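Local coordinates for putative lipoprotein (Bacteroides ovatus, PDB 3OQQ) that is of unknown function but is probably an extracellular lipoprotein, with calcium ions bound at several sites in the crystal, at residues F91-N96 and K410-K415; Y405-K410 and V417-W422; D223-E228 and V235-K240. All coordinates share one frame; numbering follows the deposited sequence.

Interaction 1: F91-N96 and K410-K415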
# COMPACT_ATOMS: atom_id res chain seq x y z
N PHE A 91 -8.75 6.69 17.36
CA PHE A 91 -7.88 5.60 16.89
C PHE A 91 -8.60 4.68 15.91
O PHE A 91 -9.73 4.30 16.15
CB PHE A 91 -7.33 4.78 18.07
CG PHE A 91 -6.58 3.52 17.70
CD1 PHE A 91 -5.27 3.59 17.22
CD2 PHE A 91 -7.14 2.26 17.92
CE1 PHE A 91 -4.54 2.42 16.96
CE2 PHE A 91 -6.40 1.10 17.68
CZ PHE A 91 -5.11 1.18 17.20
N ASN A 92 -7.92 4.30 14.83
CA ASN A 92 -8.51 3.41 13.84
C ASN A 92 -7.45 2.47 13.21
O ASN A 92 -7.43 2.27 12.00
CB ASN A 92 -9.28 4.22 12.76
CG ASN A 92 -10.15 3.36 11.90
OD1 ASN A 92 -10.95 2.54 12.39
ND2 ASN A 92 -9.96 3.50 10.59
N PHE A 93 -6.61 1.86 14.07
CA PHE A 93 -5.56 0.89 13.73
C PHE A 93 -4.45 1.43 12.78
O PHE A 93 -3.76 0.63 12.16
CB PHE A 93 -6.17 -0.43 13.17
CG PHE A 93 -7.16 -1.05 14.14
CD1 PHE A 93 -6.72 -1.80 15.22
CD2 PHE A 93 -8.54 -0.83 13.99
CE1 PHE A 93 -7.64 -2.32 16.15
CE2 PHE A 93 -9.45 -1.37 14.89
CZ PHE A 93 -9.00 -2.11 15.97
N GLU A 94 -4.24 2.74 12.73
CA GLU A 94 -3.19 3.36 11.89
C GLU A 94 -1.82 3.03 12.47
O GLU A 94 -1.63 3.18 13.68
CB GLU A 94 -3.34 4.91 11.87
CG GLU A 94 -4.66 5.44 11.32
CD GLU A 94 -5.75 5.69 12.35
OE1 GLU A 94 -5.61 5.27 13.52
OE2 GLU A 94 -6.77 6.29 11.95
N THR A 95 -0.86 2.59 11.63
CA THR A 95 0.52 2.35 12.08
C THR A 95 1.37 3.51 11.57
O THR A 95 2.60 3.48 11.67
CB THR A 95 1.06 1.00 11.65
OG1 THR A 95 0.91 0.85 10.23
CG2 THR A 95 0.43 -0.15 12.39
N ASN A 96 0.71 4.53 11.02
CA ASN A 96 1.37 5.71 10.48
C ASN A 96 0.75 6.98 11.07
O ASN A 96 -0.25 6.89 11.79
CB ASN A 96 1.28 5.72 8.96
CG ASN A 96 -0.12 5.59 8.36
OD1 ASN A 96 -1.13 6.00 8.93
ND2 ASN A 96 -0.19 5.00 7.17
N LYS A 410 -1.92 -4.95 23.45
CA LYS A 410 -1.47 -3.79 24.25
C LYS A 410 -1.66 -2.50 23.45
O LYS A 410 -2.14 -1.51 23.99
CB LYS A 410 -0.02 -3.95 24.71
CG LYS A 410 0.14 -4.86 25.92
CD LYS A 410 1.62 -5.11 26.22
CE LYS A 410 1.80 -6.05 27.38
NZ LYS A 410 3.22 -6.48 27.52
N TRP A 411 -1.29 -2.52 22.17
CA TRP A 411 -1.45 -1.40 21.24
C TRP A 411 -2.95 -1.18 20.95
O TRP A 411 -3.43 -0.04 21.02
CB TRP A 411 -0.69 -1.70 19.96
CG TRP A 411 -0.86 -0.68 18.87
CD1 TRP A 411 -0.24 0.54 18.79
CD2 TRP A 411 -1.54 -0.87 17.62
NE1 TRP A 411 -0.56 1.14 17.60
CE2 TRP A 411 -1.34 0.30 16.86
CE3 TRP A 411 -2.26 -1.94 17.06
CZ2 TRP A 411 -1.85 0.44 15.56
CZ3 TRP A 411 -2.75 -1.81 15.77
CH2 TRP A 411 -2.55 -0.63 15.04
N VAL A 412 -3.68 -2.27 20.62
CA VAL A 412 -5.12 -2.19 20.33
C VAL A 412 -5.85 -1.55 21.52
O VAL A 412 -6.49 -0.51 21.36
CB VAL A 412 -5.77 -3.55 19.94
CG1 VAL A 412 -7.30 -3.42 19.84
CG2 VAL A 412 -5.20 -4.07 18.61
N ASP A 413 -5.73 -2.16 22.71
CA ASP A 413 -6.48 -1.78 23.90
C ASP A 413 -6.07 -0.43 24.47
O ASP A 413 -6.90 0.20 25.12
CB ASP A 413 -6.44 -2.90 24.94
CG ASP A 413 -7.24 -4.10 24.42
OD1 ASP A 413 -8.42 -3.91 24.04
OD2 ASP A 413 -6.69 -5.21 24.38
N SER A 414 -4.84 0.05 24.19
CA SER A 414 -4.43 1.40 24.58
C SER A 414 -4.80 2.40 23.47
O SER A 414 -4.51 3.58 23.58
CB SER A 414 -2.94 1.46 24.87
OG SER A 414 -2.26 1.33 23.64
N LYS A 415 -5.43 1.90 22.39
CA LYS A 415 -5.82 2.68 21.22
C LYS A 415 -4.62 3.41 20.62
O LYS A 415 -4.68 4.60 20.33
CB LYS A 415 -6.97 3.65 21.55
CG LYS A 415 -8.28 2.91 21.77
CD LYS A 415 -9.46 3.87 21.85
CE LYS A 415 -10.60 3.21 22.57
NZ LYS A 415 -11.30 2.25 21.68
O HOH W 1 0.38 3.51 16.35
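W411 reaches out from helix 408-413 into the loop 91-96, where its six-membered ring meets F91 in a T-shaped pair. The edge of F91 faces the indole, with centroids 5.0 Å apart and planes at 87°, and F91 CZ stands over the face toward its rim. Two backbone oxygens lie in the indole plane at its edge: E94 O is 3.3 Å from W411 CZ2, and F93 O is 3.4 Å from W411 CH2. These are C-H edges turned to carbonyl oxygens. T95 lays its CG2 methyl against W411 CZ2 and CH2, crossing the indole at about a right angle, while its OG1 bonds to K387 O. At the polar corner, W411 NE1 donates to a water at 2.8 Å, and that water makes a weak bond to E94 O.

V412, next along the helix, turns both methyls to the rim of F93: V412 CG1 and V412 CG2 are each 3.9 Å from F93 CE1. CG1 stands anti to the backbone N (chi1 172°), which brings the fork to that edge. W142 also meets this phenylalanine ring.

K415 covers one face of F91. Its carbonyl carbon sits above the plane toward the rim, and K415 O comes within 3.3 Å of F91 CD1. On the opposite face, F93 N lies over the ring centre, so F91 is layered between two pieces of backbone. K415 leaves the helix with positive phi (56°), and K415 N bonds back to V412 O at 2.8 Å. The contact thus joins the loop between strands 71-80 and 96-104 to a helix C-terminus closed by a Schellman motif.

Interaction 2: Y405-K410 and V417-W422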
# COMPACT_ATOMS: atom_id res chain seq x y z
N TYR A 405 1.97 -11.95 17.51
CA TYR A 405 2.38 -10.62 17.95
C TYR A 405 1.93 -10.38 19.41
O TYR A 405 0.83 -9.86 19.63
CB TYR A 405 1.82 -9.53 16.97
CG TYR A 405 2.54 -9.60 15.64
CD1 TYR A 405 3.75 -8.95 15.44
CD2 TYR A 405 2.07 -10.44 14.62
CE1 TYR A 405 4.47 -9.10 14.25
CE2 TYR A 405 2.79 -10.62 13.44
CZ TYR A 405 4.00 -9.95 13.27
OH TYR A 405 4.74 -10.15 12.13
N PRO A 406 2.78 -10.73 20.43
CA PRO A 406 2.34 -10.59 21.85
C PRO A 406 2.08 -9.17 22.34
O PRO A 406 1.46 -9.01 23.39
CB PRO A 406 3.50 -11.23 22.65
CG PRO A 406 4.21 -12.11 21.67
CD PRO A 406 4.10 -11.40 20.35
N ASP A 407 2.57 -8.13 21.65
CA ASP A 407 2.30 -6.75 22.06
C ASP A 407 1.13 -6.11 21.29
O ASP A 407 0.80 -4.94 21.54
CB ASP A 407 3.56 -5.91 21.89
CG ASP A 407 4.64 -6.33 22.86
OD1 ASP A 407 4.30 -6.86 23.94
OD2 ASP A 407 5.82 -6.12 22.55
N PHE A 408 0.49 -6.86 20.36
CA PHE A 408 -0.62 -6.37 19.54
C PHE A 408 -1.79 -5.86 20.40
O PHE A 408 -2.20 -4.72 20.21
CB PHE A 408 -1.13 -7.44 18.55
CG PHE A 408 -2.25 -7.00 17.61
CD1 PHE A 408 -2.02 -6.03 16.64
CD2 PHE A 408 -3.52 -7.56 17.70
CE1 PHE A 408 -3.04 -5.64 15.76
CE2 PHE A 408 -4.52 -7.18 16.81
CZ PHE A 408 -4.28 -6.23 15.84
N THR A 409 -2.33 -6.69 21.32
CA THR A 409 -3.51 -6.27 22.12
C THR A 409 -3.18 -5.07 23.00
O THR A 409 -4.06 -4.23 23.21
CB THR A 409 -4.15 -7.41 22.92
OG1 THR A 409 -3.25 -7.78 23.96
CG2 THR A 409 -4.50 -8.62 22.05
N LYS A 410 -1.92 -4.95 23.45
CA LYS A 410 -1.47 -3.79 24.25
C LYS A 410 -1.66 -2.50 23.45
O LYS A 410 -2.14 -1.51 23.99
CB LYS A 410 -0.02 -3.95 24.71
CG LYS A 410 0.14 -4.86 25.92
CD LYS A 410 1.62 -5.11 26.22
CE LYS A 410 1.80 -6.05 27.38
NZ LYS A 410 3.22 -6.48 27.52
N VAL A 417 -1.65 4.04 21.91
CA VAL A 417 -0.86 4.89 22.80
C VAL A 417 0.42 4.14 23.22
O VAL A 417 1.49 4.76 23.34
CB VAL A 417 -1.72 5.38 24.00
CG1 VAL A 417 -0.87 6.04 25.08
CG2 VAL A 417 -2.81 6.34 23.51
N SER A 418 0.32 2.82 23.40
CA SER A 418 1.46 2.01 23.83
C SER A 418 1.84 1.01 22.78
O SER A 418 1.03 0.69 21.91
CB SER A 418 1.11 1.27 25.12
OG SER A 418 0.99 2.22 26.15
N ASN A 419 3.09 0.52 22.87
CA ASN A 419 3.62 -0.52 21.99
C ASN A 419 3.36 -0.20 20.53
O ASN A 419 2.81 -1.04 19.80
CB ASN A 419 2.99 -1.87 22.37
CG ASN A 419 3.28 -2.24 23.79
OD1 ASN A 419 2.55 -1.87 24.72
ND2 ASN A 419 4.37 -2.93 23.98
N GLN A 420 3.73 1.02 20.11
CA GLN A 420 3.53 1.50 18.74
C GLN A 420 4.36 0.70 17.76
O GLN A 420 3.99 0.59 16.61
CB GLN A 420 3.83 2.99 18.64
CG GLN A 420 2.63 3.81 19.15
CD GLN A 420 2.91 5.25 19.44
OE1 GLN A 420 3.80 5.88 18.87
NE2 GLN A 420 2.12 5.82 20.32
N LYS A 421 5.43 0.07 18.24
CA LYS A 421 6.30 -0.80 17.44
C LYS A 421 6.02 -2.28 17.77
O LYS A 421 6.92 -3.12 17.70
CB LYS A 421 7.78 -0.45 17.65
CG LYS A 421 8.21 0.81 16.90
CD LYS A 421 9.42 1.41 17.60
CE LYS A 421 10.54 1.84 16.69
NZ LYS A 421 11.63 2.50 17.46
N TRP A 422 4.76 -2.61 18.05
CA TRP A 422 4.34 -3.97 18.38
C TRP A 422 4.70 -4.97 17.29
O TRP A 422 4.98 -6.13 17.63
CB TRP A 422 2.82 -4.02 18.65
CG TRP A 422 2.00 -3.63 17.46
CD1 TRP A 422 1.53 -2.38 17.15
CD2 TRP A 422 1.56 -4.49 16.40
NE1 TRP A 422 0.79 -2.43 16.00
CE2 TRP A 422 0.78 -3.71 15.51
CE3 TRP A 422 1.71 -5.87 16.13
CZ2 TRP A 422 0.21 -4.24 14.34
CZ3 TRP A 422 1.19 -6.39 14.94
CH2 TRP A 422 0.41 -5.58 14.09
O HOH W 2 3.96 -7.97 19.24
O HOH W 3 6.05 -3.82 21.52
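D407 OD2 is gripped twice: it accepts a water at 2.5 Å and the ND2 of N425. The same water is held by N419 ND2 at 3.1 Å, so the carboxylate and the amide meet through it. Their planes are turned 39° apart and the side chains cross at about a right angle. A second water joins the backbones, accepting a hydrogen bond from D407 N at 2.8 Å and donating to W422 O at 2.6 Å. Alongside, N419 OD1 rests 3.3 Å from K410 CB, touching the aliphatic part of the lysine; K410 NZ makes a long ion pair with D407 OD1.

Next to these polar groups lies an aromatic cluster of Y405, F408 and W422. The indole leaves the backbone with CG between N and the carbonyl carbon (chi1 62°). It sends its edge against the face of Y405, W422 CZ3 being 3.6 Å from Y405 CG, in an offset edge-to-face pair. F408 lies side by side with W422 and directs its edge over the indole face, the planes at 66° and F408 CD1 3.6 Å from W422 CH2. Y405 OH bonds to R393 O.

No direct hydrogen bond links 405-410 to 417-422: the cohesion comes from buried rings, and the polar groups of D407 and N419 meet through water.

Interaction 3: D223-E228 and V235-K240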
# COMPACT_ATOMS: atom_id res chain seq x y z
N ASP A 223 6.88 -10.89 -16.98
CA ASP A 223 5.59 -10.35 -17.44
C ASP A 223 4.61 -11.48 -17.83
O ASP A 223 4.99 -12.39 -18.59
CB ASP A 223 5.78 -9.41 -18.63
CG ASP A 223 6.41 -8.06 -18.31
OD1 ASP A 223 6.07 -7.48 -17.26
OD2 ASP A 223 7.13 -7.53 -19.17
N LEU A 224 3.36 -11.41 -17.29
CA LEU A 224 2.29 -12.38 -17.61
C LEU A 224 1.26 -11.78 -18.58
O LEU A 224 0.56 -12.52 -19.27
CB LEU A 224 1.56 -12.87 -16.35
CG LEU A 224 2.36 -13.69 -15.33
CD1 LEU A 224 1.56 -13.89 -14.04
CD2 LEU A 224 2.82 -15.02 -15.91
N ALA A 225 1.12 -10.45 -18.58
CA ALA A 225 0.19 -9.63 -19.38
C ALA A 225 0.50 -8.17 -19.15
O ALA A 225 0.99 -7.80 -18.09
CB ALA A 225 -1.27 -9.89 -19.00
N LYS A 226 0.19 -7.34 -20.14
CA LYS A 226 0.44 -5.90 -20.07
C LYS A 226 -0.34 -5.21 -21.13
O LYS A 226 -0.47 -5.74 -22.24
CB LYS A 226 1.94 -5.59 -20.23
CG LYS A 226 2.34 -4.12 -20.12
CD LYS A 226 3.86 -3.99 -20.24
CE LYS A 226 4.39 -2.77 -19.54
NZ LYS A 226 5.87 -2.80 -19.42
N GLU A 227 -0.90 -4.05 -20.78
CA GLU A 227 -1.56 -3.10 -21.66
C GLU A 227 -0.96 -1.76 -21.31
O GLU A 227 -1.00 -1.36 -20.15
CB GLU A 227 -3.09 -3.11 -21.52
CG GLU A 227 -3.77 -2.31 -22.62
CD GLU A 227 -5.27 -2.49 -22.73
OE1 GLU A 227 -5.78 -3.60 -22.44
OE2 GLU A 227 -5.93 -1.53 -23.18
N GLU A 228 -0.40 -1.08 -22.31
CA GLU A 228 0.31 0.19 -22.10
C GLU A 228 -0.42 1.44 -22.57
O GLU A 228 -1.00 1.45 -23.65
CB GLU A 228 1.66 0.15 -22.83
CG GLU A 228 2.68 -0.75 -22.17
CD GLU A 228 4.08 -0.49 -22.68
OE1 GLU A 228 4.73 0.46 -22.18
OE2 GLU A 228 4.51 -1.21 -23.61
N VAL A 235 -9.51 -0.79 -18.09
CA VAL A 235 -8.40 -1.53 -18.64
C VAL A 235 -8.42 -2.85 -17.91
O VAL A 235 -8.37 -2.88 -16.68
CB VAL A 235 -7.06 -0.73 -18.46
CG1 VAL A 235 -5.85 -1.57 -18.87
CG2 VAL A 235 -7.10 0.57 -19.24
N LYS A 236 -8.57 -3.94 -18.65
CA LYS A 236 -8.57 -5.29 -18.09
C LYS A 236 -7.43 -6.06 -18.74
O LYS A 236 -7.39 -6.14 -19.96
CB LYS A 236 -9.93 -5.97 -18.31
CG LYS A 236 -10.05 -7.38 -17.74
CD LYS A 236 -11.51 -7.79 -17.66
CE LYS A 236 -11.75 -9.21 -18.11
NZ LYS A 236 -11.74 -9.34 -19.60
N VAL A 237 -6.46 -6.55 -17.94
CA VAL A 237 -5.37 -7.38 -18.48
C VAL A 237 -5.43 -8.73 -17.75
O VAL A 237 -5.72 -8.80 -16.55
CB VAL A 237 -3.94 -6.74 -18.51
CG1 VAL A 237 -3.93 -5.45 -19.32
CG2 VAL A 237 -3.36 -6.52 -17.14
N GLU A 238 -5.26 -9.81 -18.50
CA GLU A 238 -5.36 -11.13 -17.90
C GLU A 238 -4.46 -12.17 -18.57
O GLU A 238 -4.16 -12.10 -19.77
CB GLU A 238 -6.83 -11.63 -17.95
CG GLU A 238 -7.45 -11.62 -19.34
CD GLU A 238 -8.82 -12.25 -19.48
OE1 GLU A 238 -9.76 -11.79 -18.80
OE2 GLU A 238 -8.98 -13.15 -20.34
N ASN A 239 -4.08 -13.16 -17.77
CA ASN A 239 -3.38 -14.35 -18.24
C ASN A 239 -4.03 -15.47 -17.50
O ASN A 239 -3.88 -15.57 -16.29
CB ASN A 239 -1.87 -14.27 -18.03
CG ASN A 239 -1.10 -15.46 -18.56
OD1 ASN A 239 -1.61 -16.59 -18.66
ND2 ASN A 239 0.16 -15.24 -18.93
N LYS A 240 -4.83 -16.27 -18.21
CA LYS A 240 -5.59 -17.36 -17.61
C LYS A 240 -4.95 -18.74 -17.86
O LYS A 240 -5.61 -19.77 -17.70
CB LYS A 240 -7.04 -17.32 -18.13
CG LYS A 240 -7.78 -16.06 -17.65
CD LYS A 240 -9.16 -15.97 -18.26
CE LYS A 240 -10.24 -16.01 -17.22
NZ LYS A 240 -11.52 -15.44 -17.74
O HOH W 4 -8.36 -3.55 -21.61
O HOH W 5 -5.81 -6.19 -22.56
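Strands 225-228 and 235-239 run roughly antiparallel, at 157°, with axes 6.1 Å apart at closest approach, yet no backbone hydrogen bond joins them. Each is paired with a different neighbour, A225 with L212 and V237 with L257, and side chains make the link.

N239 makes the one direct hydrogen bond. With CG anti to the backbone N (chi1 -177°), its ND2 donates to L224 O at 2.8 Å, with an N-H...O angle of 150°. The donor lies in the carbonyl plane, on a lone pair of the oxygen. N239 OD1 accepts from N241 N, so both ends of the amide are used. An alanine here would probably leave L224 O without this donor and N241 N without its acceptor, and so weaken the link between the two strands at this end.

A225 puts CB against the opposite backbone, 3.7 Å from E238 O. Farther along, V237 CG1 presses into E227 CB at 3.3 Å, a tight fit, and V235 CG1 touches E227 CD at 4.0 Å. E227 runs extended across these valines to its carboxylate. There OE1 is gripped by two waters: one, 2.7 Å from E227 OE1, accepts from K236 N, while the other, 2.6 Å from E227 OE1, also donates to K236 O. E227 OE2 forms a salt bridge with K232 NZ. The waters thus tie the E227 carboxylate to the backbone N and O of K236.

Strand 221-230 carries a classic bulge, two residues, L224 and A225, standing opposite L212. Together the two strands, neighbours in sequence, carry the chain from strand 221-230, paired with 205-215, to strand 234-242, an edge strand of a six-stranded antiparallel sheet, joined by side chains and water.

Overall arrangement
Interactions 1 and 2 form one continuous patch around helix 408-413, their centres 8 Å apart. They share K410, and their segments alternate along the chain. The two tryptophans join them: W411 CD2 lies 3.2 Å from W422 NE1, so the packing on the 91-96 loop runs on into the aromatic cluster of interaction 2. Calcium is nearby without taking part, one ion being about 12 Å from the side chain of Y405. Interaction 3 is separate, on the opposite side of the chain's centre, its centre 38 Å from that of interaction 1 and 40 Å from that of interaction 2. In sequence it falls between the two segments of interaction 1 and before those of interaction 2.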